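Local coordinates for sperm-specific class P protein 19 (Caenorhabditis elegans, PDB 1ROW) that is of unknown function but, as a sperm-specific member of the major sperm protein (MSP) domain family, probably serves as a structural protein in nematode sperm, at residues S19-V24 with V60-T65; K30-I35 with H77-P82; K73-F78 with T100-M105. All coordinates share one frame; numbering follows the deposited sequence.

Contact 1. Residues S19-V24 with V60-T65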
loop_
_atom_site.group_PDB
_atom_site.type_symbol
_atom_site.label_atom_id
_atom_site.label_comp_id
_atom_site.label_asym_id
_atom_site.label_seq_id
_atom_site.Cartn_x
_atom_site.Cartn_y
_atom_site.Cartn_z
ATOM N N SER A 19 4.815 -8.994 6.021
ATOM C CA SER A 19 3.970 -9.442 4.919
ATOM C C SER A 19 4.239 -8.594 3.677
ATOM O O SER A 19 4.267 -7.361 3.746
ATOM C CB SER A 19 2.491 -9.337 5.325
ATOM O OG SER A 19 1.624 -9.805 4.305
ATOM N N THR A 20 4.446 -9.262 2.546
ATOM C CA THR A 20 4.733 -8.582 1.286
ATOM C C THR A 20 3.585 -8.692 0.297
ATOM O O THR A 20 3.111 -9.785 -0.020
ATOM C CB THR A 20 5.986 -9.157 0.618
ATOM O OG1 THR A 20 7.080 -9.104 1.537
ATOM C CG2 THR A 20 6.333 -8.366 -0.639
ATOM N N HIS A 21 3.150 -7.546 -0.208
ATOM C CA HIS A 21 2.055 -7.506 -1.158
ATOM C C HIS A 21 2.513 -6.825 -2.438
ATOM O O HIS A 21 3.136 -5.762 -2.401
ATOM C CB HIS A 21 0.875 -6.772 -0.518
ATOM C CG HIS A 21 0.413 -7.408 0.755
ATOM N ND1 HIS A 21 -0.697 -8.222 0.822
ATOM C CD2 HIS A 21 0.971 -7.435 1.988
ATOM C CE1 HIS A 21 -0.801 -8.725 2.039
ATOM N NE2 HIS A 21 0.201 -8.264 2.766
ATOM N N LYS A 22 2.222 -7.455 -3.572
ATOM C CA LYS A 22 2.619 -6.910 -4.865
ATOM C C LYS A 22 1.497 -6.114 -5.514
ATOM O O LYS A 22 0.473 -6.683 -5.900
ATOM C CB LYS A 22 3.035 -8.035 -5.823
ATOM C CG LYS A 22 4.139 -8.945 -5.316
ATOM C CD LYS A 22 4.390 -10.098 -6.297
ATOM C CE LYS A 22 5.381 -11.117 -5.735
ATOM N NZ LYS A 22 5.590 -12.280 -6.660
ATOM N N LEU A 23 1.681 -4.799 -5.627
ATOM C CA LEU A 23 0.680 -3.962 -6.276
ATOM C C LEU A 23 0.846 -4.188 -7.775
ATOM O O LEU A 23 1.951 -4.066 -8.314
ATOM C CB LEU A 23 0.899 -2.483 -5.940
ATOM C CG LEU A 23 0.688 -2.074 -4.477
ATOM C CD1 LEU A 23 0.806 -0.562 -4.349
ATOM C CD2 LEU A 23 -0.684 -2.536 -4.008
ATOM N N VAL A 24 -0.243 -4.539 -8.447
ATOM C CA VAL A 24 -0.182 -4.795 -9.876
ATOM C C VAL A 24 -1.038 -3.828 -10.667
ATOM O O VAL A 24 -2.229 -3.666 -10.389
ATOM C CB VAL A 24 -0.639 -6.228 -10.203
ATOM C CG1 VAL A 24 -0.584 -6.462 -11.712
ATOM C CG2 VAL A 24 0.246 -7.226 -9.474
ATOM N N VAL A 60 5.149 -3.875 -1.703
ATOM C CA VAL A 60 4.871 -3.082 -0.520
ATOM C C VAL A 60 5.005 -4.022 0.678
ATOM O O VAL A 60 4.279 -5.011 0.794
ATOM C CB VAL A 60 3.445 -2.475 -0.583
ATOM C CG1 VAL A 60 2.414 -3.577 -0.769
ATOM C CG2 VAL A 60 3.155 -1.697 0.675
ATOM N N VAL A 61 5.960 -3.728 1.552
ATOM C CA VAL A 61 6.191 -4.564 2.719
ATOM C C VAL A 61 5.524 -4.013 3.966
ATOM O O VAL A 61 5.703 -2.839 4.321
ATOM C CB VAL A 61 7.701 -4.721 3.013
ATOM C CG1 VAL A 61 7.907 -5.574 4.260
ATOM C CG2 VAL A 61 8.399 -5.356 1.823
ATOM N N ILE A 62 4.756 -4.880 4.616
ATOM C CA ILE A 62 4.054 -4.554 5.846
ATOM C C ILE A 62 4.833 -5.207 6.977
ATOM O O ILE A 62 4.945 -6.440 7.031
ATOM C CB ILE A 62 2.620 -5.146 5.862
ATOM C CG1 ILE A 62 1.787 -4.573 4.720
ATOM C CG2 ILE A 62 1.938 -4.838 7.187
ATOM C CD1 ILE A 62 0.440 -5.270 4.564
ATOM N N THR A 63 5.394 -4.389 7.861
ATOM C CA THR A 63 6.127 -4.906 9.008
ATOM C C THR A 63 5.257 -4.713 10.241
ATOM O O THR A 63 4.765 -3.603 10.497
ATOM C CB THR A 63 7.468 -4.165 9.231
ATOM O OG1 THR A 63 8.254 -4.219 8.038
ATOM C CG2 THR A 63 8.252 -4.820 10.362
ATOM N N ARG A 64 5.065 -5.793 10.999
ATOM C CA ARG A 64 4.250 -5.762 12.218
ATOM C C ARG A 64 5.057 -5.992 13.495
ATOM O O ARG A 64 5.842 -6.941 13.576
ATOM C CB ARG A 64 3.151 -6.830 12.135
ATOM C CG ARG A 64 2.579 -7.278 13.484
ATOM C CD ARG A 64 1.398 -6.428 13.922
ATOM N NE ARG A 64 0.948 -6.774 15.266
ATOM C CZ ARG A 64 -0.201 -6.375 15.802
ATOM N NH1 ARG A 64 -1.034 -5.610 15.101
ATOM N NH2 ARG A 64 -0.517 -6.741 17.043
ATOM N N THR A 65 4.856 -5.130 14.496
ATOM C CA THR A 65 5.534 -5.288 15.773
ATOM C C THR A 65 4.526 -5.814 16.785
ATOM O O THR A 65 3.329 -5.876 16.504
ATOM C CB THR A 65 6.173 -3.968 16.292
ATOM O OG1 THR A 65 5.195 -2.918 16.315
ATOM C CG2 THR A 65 7.356 -3.574 15.410
#
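Ile62 lays the tip of its side chain against the ring of His21, a diagonal pairing between two antiparallel strands of the immunoglobulin-like beta sandwich that defines the MSP domain. Both residues leave the same face of the sheet, as do Ser19 and Val60. The isoleucine crosses the imidazole obliquely: CG1 is anti to the carbonyl carbon (chi1 -61°) and CD1 anti to CA about the next bond (chi2 172°), which carries CD1 to 3.4 Å from His21 CD2. CD1 also lies 3.5 Å from His21 NE2, so one methyl touches both ring atoms. The imidazole is gripped at both nitrogens: NE2 shares a short 2.6 Å hydrogen bond with Ser19 OG, two residues back on its own strand, and ND1 is hydrogen-bonded to the carbonyl oxygen of Pro7. Two such holds should fix the turn of the ring. Beyond it, Ile62 also touches Tyr43 and Ile45 of strand 43-52 and Met105 of strand 99-108, which places this face in the sandwich interior. An alanine in place of Ile62 would probably leave CD2 and NE2 of His21 without their apolar neighbour and open a gap next to Met105.

The reverse face is sparser and more exposed. Thr20 and Val61 form a non-hydrogen-bonded pair there, Thr20 OG1 lying 4.0 Å from Val61 CG2. The backbone supplies the regular part of the join. Ser19 and Ile62 exchange two hydrogen bonds, and His21 N reaches Val60 O at 3.0 Å. The Ser19 carbonyl does double duty: its oxygen takes the Ile62 N-H at 2.7 Å, nearly straight at 171°, and also meets Val61 CA at 3.5 Å in a CA-H...O contact.

Contact 2. Residues K30-I35 with H77-P82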
loop_
_atom_site.group_PDB
_atom_site.type_symbol
_atom_site.label_atom_id
_atom_site.label_comp_id
_atom_site.label_asym_id
_atom_site.label_seq_id
_atom_site.Cartn_x
_atom_site.Cartn_y
_atom_site.Cartn_z
ATOM N N LYS A 30 0.822 4.871 -16.159
ATOM C CA LYS A 30 1.524 4.747 -14.891
ATOM C C LYS A 30 0.603 5.251 -13.791
ATOM O O LYS A 30 -0.182 6.172 -14.001
ATOM C CB LYS A 30 2.802 5.588 -14.912
ATOM C CG LYS A 30 3.653 5.499 -13.650
ATOM C CD LYS A 30 4.877 6.424 -13.736
ATOM C CE LYS A 30 5.752 6.085 -14.942
ATOM N NZ LYS A 30 6.848 7.077 -15.150
ATOM N N ILE A 31 0.682 4.637 -12.618
ATOM C CA ILE A 31 -0.141 5.085 -11.505
ATOM C C ILE A 31 0.747 5.531 -10.352
ATOM O O ILE A 31 1.861 5.036 -10.178
ATOM C CB ILE A 31 -1.087 3.970 -11.000
ATOM C CG1 ILE A 31 -0.272 2.758 -10.555
ATOM C CG2 ILE A 31 -2.086 3.599 -12.091
ATOM C CD1 ILE A 31 -1.109 1.554 -10.158
ATOM N N VAL A 32 0.250 6.498 -9.590
ATOM C CA VAL A 32 0.949 7.009 -8.422
ATOM C C VAL A 32 0.070 6.556 -7.256
ATOM O O VAL A 32 -1.154 6.520 -7.389
ATOM C CB VAL A 32 1.036 8.562 -8.447
ATOM C CG1 VAL A 32 -0.352 9.169 -8.358
ATOM C CG2 VAL A 32 1.905 9.059 -7.308
ATOM N N PHE A 33 0.681 6.199 -6.129
ATOM C CA PHE A 33 -0.096 5.756 -4.976
ATOM C C PHE A 33 0.472 6.279 -3.657
ATOM O O PHE A 33 1.650 6.632 -3.575
ATOM C CB PHE A 33 -0.149 4.221 -4.936
ATOM C CG PHE A 33 1.170 3.570 -4.617
ATOM C CD1 PHE A 33 1.632 3.499 -3.303
ATOM C CD2 PHE A 33 1.956 3.031 -5.626
ATOM C CE1 PHE A 33 2.856 2.901 -3.001
ATOM C CE2 PHE A 33 3.187 2.428 -5.336
ATOM C CZ PHE A 33 3.635 2.364 -4.021
ATOM N N LYS A 34 -0.390 6.333 -2.644
ATOM C CA LYS A 34 -0.029 6.766 -1.296
ATOM C C LYS A 34 -0.742 5.823 -0.330
ATOM O O LYS A 34 -1.942 5.586 -0.457
ATOM C CB LYS A 34 -0.490 8.197 -1.021
ATOM C CG LYS A 34 -0.155 8.643 0.395
ATOM C CD LYS A 34 -0.707 10.027 0.725
ATOM C CE LYS A 34 -0.148 10.514 2.056
ATOM N NZ LYS A 34 -0.342 9.521 3.160
ATOM N N ILE A 35 -0.017 5.309 0.651
ATOM C CA ILE A 35 -0.617 4.364 1.578
ATOM C C ILE A 35 -0.783 4.874 2.999
ATOM O O ILE A 35 0.130 5.451 3.572
ATOM C CB ILE A 35 0.203 3.060 1.617
ATOM C CG1 ILE A 35 0.391 2.539 0.192
ATOM C CG2 ILE A 35 -0.497 2.030 2.483
ATOM C CD1 ILE A 35 1.133 1.224 0.093
ATOM N N HIS A 77 -4.372 4.828 -1.684
ATOM C CA HIS A 77 -4.954 5.901 -2.484
ATOM C C HIS A 77 -4.119 5.993 -3.759
ATOM O O HIS A 77 -2.890 6.070 -3.696
ATOM C CB HIS A 77 -4.883 7.220 -1.705
ATOM C CG HIS A 77 -5.666 7.206 -0.429
ATOM N ND1 HIS A 77 -6.988 7.588 -0.364
ATOM C CD2 HIS A 77 -5.336 6.787 0.816
ATOM C CE1 HIS A 77 -7.440 7.402 0.863
ATOM N NE2 HIS A 77 -6.458 6.915 1.598
ATOM N N PHE A 78 -4.773 5.981 -4.915
ATOM C CA PHE A 78 -4.037 6.040 -6.170
ATOM C C PHE A 78 -4.646 6.987 -7.190
ATOM O O PHE A 78 -5.790 7.429 -7.057
ATOM C CB PHE A 78 -3.937 4.636 -6.772
ATOM C CG PHE A 78 -5.265 4.008 -7.038
ATOM C CD1 PHE A 78 -5.972 4.309 -8.197
ATOM C CD2 PHE A 78 -5.835 3.144 -6.108
ATOM C CE1 PHE A 78 -7.232 3.759 -8.430
ATOM C CE2 PHE A 78 -7.095 2.586 -6.328
ATOM C CZ PHE A 78 -7.795 2.895 -7.490
ATOM N N ALA A 79 -3.862 7.284 -8.220
ATOM C CA ALA A 79 -4.289 8.171 -9.287
ATOM C C ALA A 79 -3.352 8.066 -10.476
ATOM O O ALA A 79 -2.263 7.498 -10.390
ATOM C CB ALA A 79 -4.326 9.619 -8.791
ATOM N N SER A 80 -3.786 8.636 -11.590
ATOM C CA SER A 80 -2.981 8.643 -12.792
ATOM C C SER A 80 -1.689 9.384 -12.474
ATOM O O SER A 80 -1.713 10.449 -11.860
ATOM C CB SER A 80 -3.734 9.364 -13.907
ATOM O OG SER A 80 -2.879 9.616 -15.004
ATOM N N ALA A 81 -0.558 8.815 -12.880
ATOM C CA ALA A 81 0.729 9.452 -12.637
ATOM C C ALA A 81 0.889 10.627 -13.591
ATOM O O ALA A 81 0.747 10.477 -14.807
ATOM C CB ALA A 81 1.849 8.457 -12.840
ATOM N N PRO A 82 1.188 11.817 -13.052
ATOM C CA PRO A 82 1.354 12.996 -13.904
ATOM C C PRO A 82 2.598 13.057 -14.801
ATOM O O PRO A 82 3.673 12.559 -14.462
ATOM C CB PRO A 82 1.292 14.150 -12.904
ATOM C CG PRO A 82 1.865 13.550 -11.669
ATOM C CD PRO A 82 1.179 12.201 -11.630
#
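Lys34 and His77 exchange a pair of backbone hydrogen bonds, Lys34 N to His77 O at 2.7 Å and His77 N to Lys34 O at 2.8 Å. Val32 and Ala79 repeat the exchange two residues farther along the pairing, where the Val32 N-H meets Ala79 O almost straight, at 175°. The last bond, Ala81 N to Lys30 O, approaches its carbonyl differently, the donor standing 38° above the carbonyl plane. There the strand is ending: Ser80 turns its side chain away, and its OG is hydrogen-bonded to Glu29.

Packing follows the two faces. On one, Val32 CG1 lies 4.0 Å from Ala79 CB, with Phe92 of helix 88-92 also on Val32, while the His77 ring turns an edge to Lys34 O, CD2 at 3.8 Å. Ala81 CB rests beside the aliphatic stem of Lys30, 3.6 Å from its CG. On the other face Phe33 and Phe78 meet at their bases, CB to CB 4.2 Å, and their rings lead away from the partner strand. Antiparallel pairing of strands 31-37 and 70-80, with Phe33 turned inward, probably corresponds to the C-F pairing of immunoglobulin-like sandwiches, the fold of the MSP domain.

Contact 3. Residues K73-F78 with T100-M105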
loop_
_atom_site.group_PDB
_atom_site.type_symbol
_atom_site.label_atom_id
_atom_site.label_comp_id
_atom_site.label_asym_id
_atom_site.label_seq_id
_atom_site.Cartn_x
_atom_site.Cartn_y
_atom_site.Cartn_z
ATOM N N LYS A 73 -6.725 -1.887 8.785
ATOM C CA LYS A 73 -6.833 -1.719 7.341
ATOM C C LYS A 73 -5.707 -0.901 6.751
ATOM O O LYS A 73 -5.219 0.051 7.365
ATOM C CB LYS A 73 -8.160 -1.038 6.971
ATOM C CG LYS A 73 -9.410 -1.798 7.395
ATOM C CD LYS A 73 -10.672 -1.090 6.929
ATOM C CE LYS A 73 -11.910 -1.910 7.258
ATOM N NZ LYS A 73 -13.139 -1.277 6.711
ATOM N N LEU A 74 -5.304 -1.284 5.548
ATOM C CA LEU A 74 -4.267 -0.578 4.823
ATOM C C LEU A 74 -4.993 0.005 3.623
ATOM O O LEU A 74 -5.525 -0.728 2.791
ATOM C CB LEU A 74 -3.174 -1.544 4.366
ATOM C CG LEU A 74 -1.876 -0.912 3.863
ATOM C CD1 LEU A 74 -1.202 -0.144 5.002
ATOM C CD2 LEU A 74 -0.957 -2.002 3.333
ATOM N N VAL A 75 -5.045 1.327 3.550
ATOM C CA VAL A 75 -5.729 1.981 2.449
ATOM C C VAL A 75 -4.735 2.536 1.447
ATOM O O VAL A 75 -3.828 3.304 1.793
ATOM C CB VAL A 75 -6.634 3.122 2.952
ATOM C CG1 VAL A 75 -7.378 3.755 1.784
ATOM C CG2 VAL A 75 -7.620 2.578 3.976
ATOM N N VAL A 76 -4.912 2.132 0.197
ATOM C CA VAL A 76 -4.046 2.574 -0.872
ATOM C C VAL A 76 -4.783 3.569 -1.766
ATOM O O VAL A 76 -5.717 3.212 -2.484
ATOM C CB VAL A 76 -3.559 1.376 -1.711
ATOM C CG1 VAL A 76 -2.564 1.849 -2.755
ATOM C CG2 VAL A 76 -2.912 0.332 -0.801
ATOM N N HIS A 77 -4.372 4.828 -1.684
ATOM C CA HIS A 77 -4.954 5.901 -2.484
ATOM C C HIS A 77 -4.119 5.993 -3.759
ATOM O O HIS A 77 -2.890 6.070 -3.696
ATOM C CB HIS A 77 -4.883 7.220 -1.705
ATOM C CG HIS A 77 -5.666 7.206 -0.429
ATOM N ND1 HIS A 77 -6.988 7.588 -0.364
ATOM C CD2 HIS A 77 -5.336 6.787 0.816
ATOM C CE1 HIS A 77 -7.440 7.402 0.863
ATOM N NE2 HIS A 77 -6.458 6.915 1.598
ATOM N N PHE A 78 -4.773 5.981 -4.915
ATOM C CA PHE A 78 -4.037 6.040 -6.170
ATOM C C PHE A 78 -4.646 6.987 -7.190
ATOM O O PHE A 78 -5.790 7.429 -7.057
ATOM C CB PHE A 78 -3.937 4.636 -6.772
ATOM C CG PHE A 78 -5.265 4.008 -7.038
ATOM C CD1 PHE A 78 -5.972 4.309 -8.197
ATOM C CD2 PHE A 78 -5.835 3.144 -6.108
ATOM C CE1 PHE A 78 -7.232 3.759 -8.430
ATOM C CE2 PHE A 78 -7.095 2.586 -6.328
ATOM C CZ PHE A 78 -7.795 2.895 -7.490
ATOM N N THR A 100 -9.365 4.147 -4.451
ATOM C CA THR A 100 -8.661 3.498 -3.354
ATOM C C THR A 100 -8.979 2.009 -3.278
ATOM O O THR A 100 -10.085 1.582 -3.612
ATOM C CB THR A 100 -9.034 4.111 -1.978
ATOM O OG1 THR A 100 -10.323 3.631 -1.574
ATOM C CG2 THR A 100 -9.076 5.640 -2.050
ATOM N N VAL A 101 -7.990 1.229 -2.851
ATOM C CA VAL A 101 -8.162 -0.204 -2.655
ATOM C C VAL A 101 -7.734 -0.462 -1.218
ATOM O O VAL A 101 -6.717 0.061 -0.759
ATOM C CB VAL A 101 -7.293 -1.052 -3.612
ATOM C CG1 VAL A 101 -7.824 -0.940 -5.027
ATOM C CG2 VAL A 101 -5.851 -0.607 -3.545
ATOM N N THR A 102 -8.524 -1.249 -0.500
ATOM C CA THR A 102 -8.225 -1.541 0.891
ATOM C C THR A 102 -7.794 -2.983 1.100
ATOM O O THR A 102 -8.437 -3.917 0.614
ATOM C CB THR A 102 -9.440 -1.235 1.777
ATOM O OG1 THR A 102 -9.757 0.159 1.671
ATOM C CG2 THR A 102 -9.150 -1.574 3.230
ATOM N N ILE A 103 -6.680 -3.139 1.807
ATOM C CA ILE A 103 -6.119 -4.444 2.127
ATOM C C ILE A 103 -6.329 -4.623 3.624
ATOM O O ILE A 103 -5.779 -3.862 4.432
ATOM C CB ILE A 103 -4.595 -4.497 1.837
ATOM C CG1 ILE A 103 -4.335 -4.333 0.340
ATOM C CG2 ILE A 103 -4.004 -5.810 2.337
ATOM C CD1 ILE A 103 -2.866 -4.376 -0.022
ATOM N N PRO A 104 -7.163 -5.598 4.022
ATOM C CA PRO A 104 -7.354 -5.768 5.465
ATOM C C PRO A 104 -6.115 -6.402 6.096
ATOM O O PRO A 104 -5.415 -7.193 5.461
ATOM C CB PRO A 104 -8.591 -6.667 5.547
ATOM C CG PRO A 104 -8.500 -7.486 4.295
ATOM C CD PRO A 104 -8.086 -6.454 3.257
ATOM N N MET A 105 -5.827 -6.032 7.334
ATOM C CA MET A 105 -4.676 -6.588 8.029
ATOM C C MET A 105 -5.168 -7.262 9.302
ATOM O O MET A 105 -5.679 -6.604 10.205
ATOM C CB MET A 105 -3.671 -5.490 8.384
ATOM C CG MET A 105 -3.128 -4.716 7.199
ATOM S SD MET A 105 -1.879 -3.543 7.752
ATOM C CE MET A 105 -1.017 -3.234 6.304
#
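Leu74 and Val76 pair with Ile103 and Val101 in an antiparallel join between strands 70-80 and 99-108, neighbours in the sheet and probably equivalent to the F and G strands of an immunoglobulin-like sandwich. These four are the hydrogen-bonded positions, and their side chains share the face turned to the interior. The bond from Ile103 N to Leu74 O, 2.8 Å long and 173° at the hydrogen, lies in the carbonyl plane; its return partner, Leu74 N to Ile103 O, has the donor tilted from that plane.

Met105 reaches Leu74 with an extended chain and packs its terminal methyl CE against CB, CG and both methyls of the leucine; the 3.2 Å from CE to Leu74 CD2 is shorter than usual van der Waals contact, so the exact place of the methyl is doubtful. Ile62 of strand 56-64 also touches both residues, so the methionine joins the two layers of the sandwich. Farther along, Val101 CG2 lies 3.5 Å from Val76 CB. The Phe78 ring reaches the start of the partner strand, its CG set between the backbone N and the carbonyl carbon (chi1 59°). CE2 of Phe78 comes to 3.8 Å from Val101 CG1 and 3.3 Å from Thr100 N, both obliquely placed.

The other face has a different character. His77 and Thr100 lie side by side and point the same way, with ND1 of His77 3.3 Å from Thr100 CG2. Thr102 offers its methyl to the stem of Lys73, CG2 to CB 3.9 Å, while its OG1 lies near Val75 CG2. Leucine, valine, isoleucine and methionine on one side, with threonine, lysine and histidine beside Val75 and Pro104 on the other, make this strand pair largely amphipathic: the sandwich core is held by hydrocarbon contact, while the outer face is mixed and more polar.

All three contacts join strands of one sheet that wraps into a sandwich. Contacts 2 and 3 share strand 70-80 and overlap at His77 and Phe78, their centres about 13 Å apart; strand 70-80 thus lies between strands 31-37 and 99-108. Contact 1 sits across the core, its centre about 17 Å from that of contact 2 and about 11 Å from that of contact 3. Interior side chains meet between the layers: Val60 CG2 lies 3.6 Å from Ile35 CD1, and Leu23 also packs on Phe33. Along the chain the segments of contacts 1 and 2 alternate, whereas contact 1 closes before contact 3 opens. Such interleaving ties early and late strands into one compact domain.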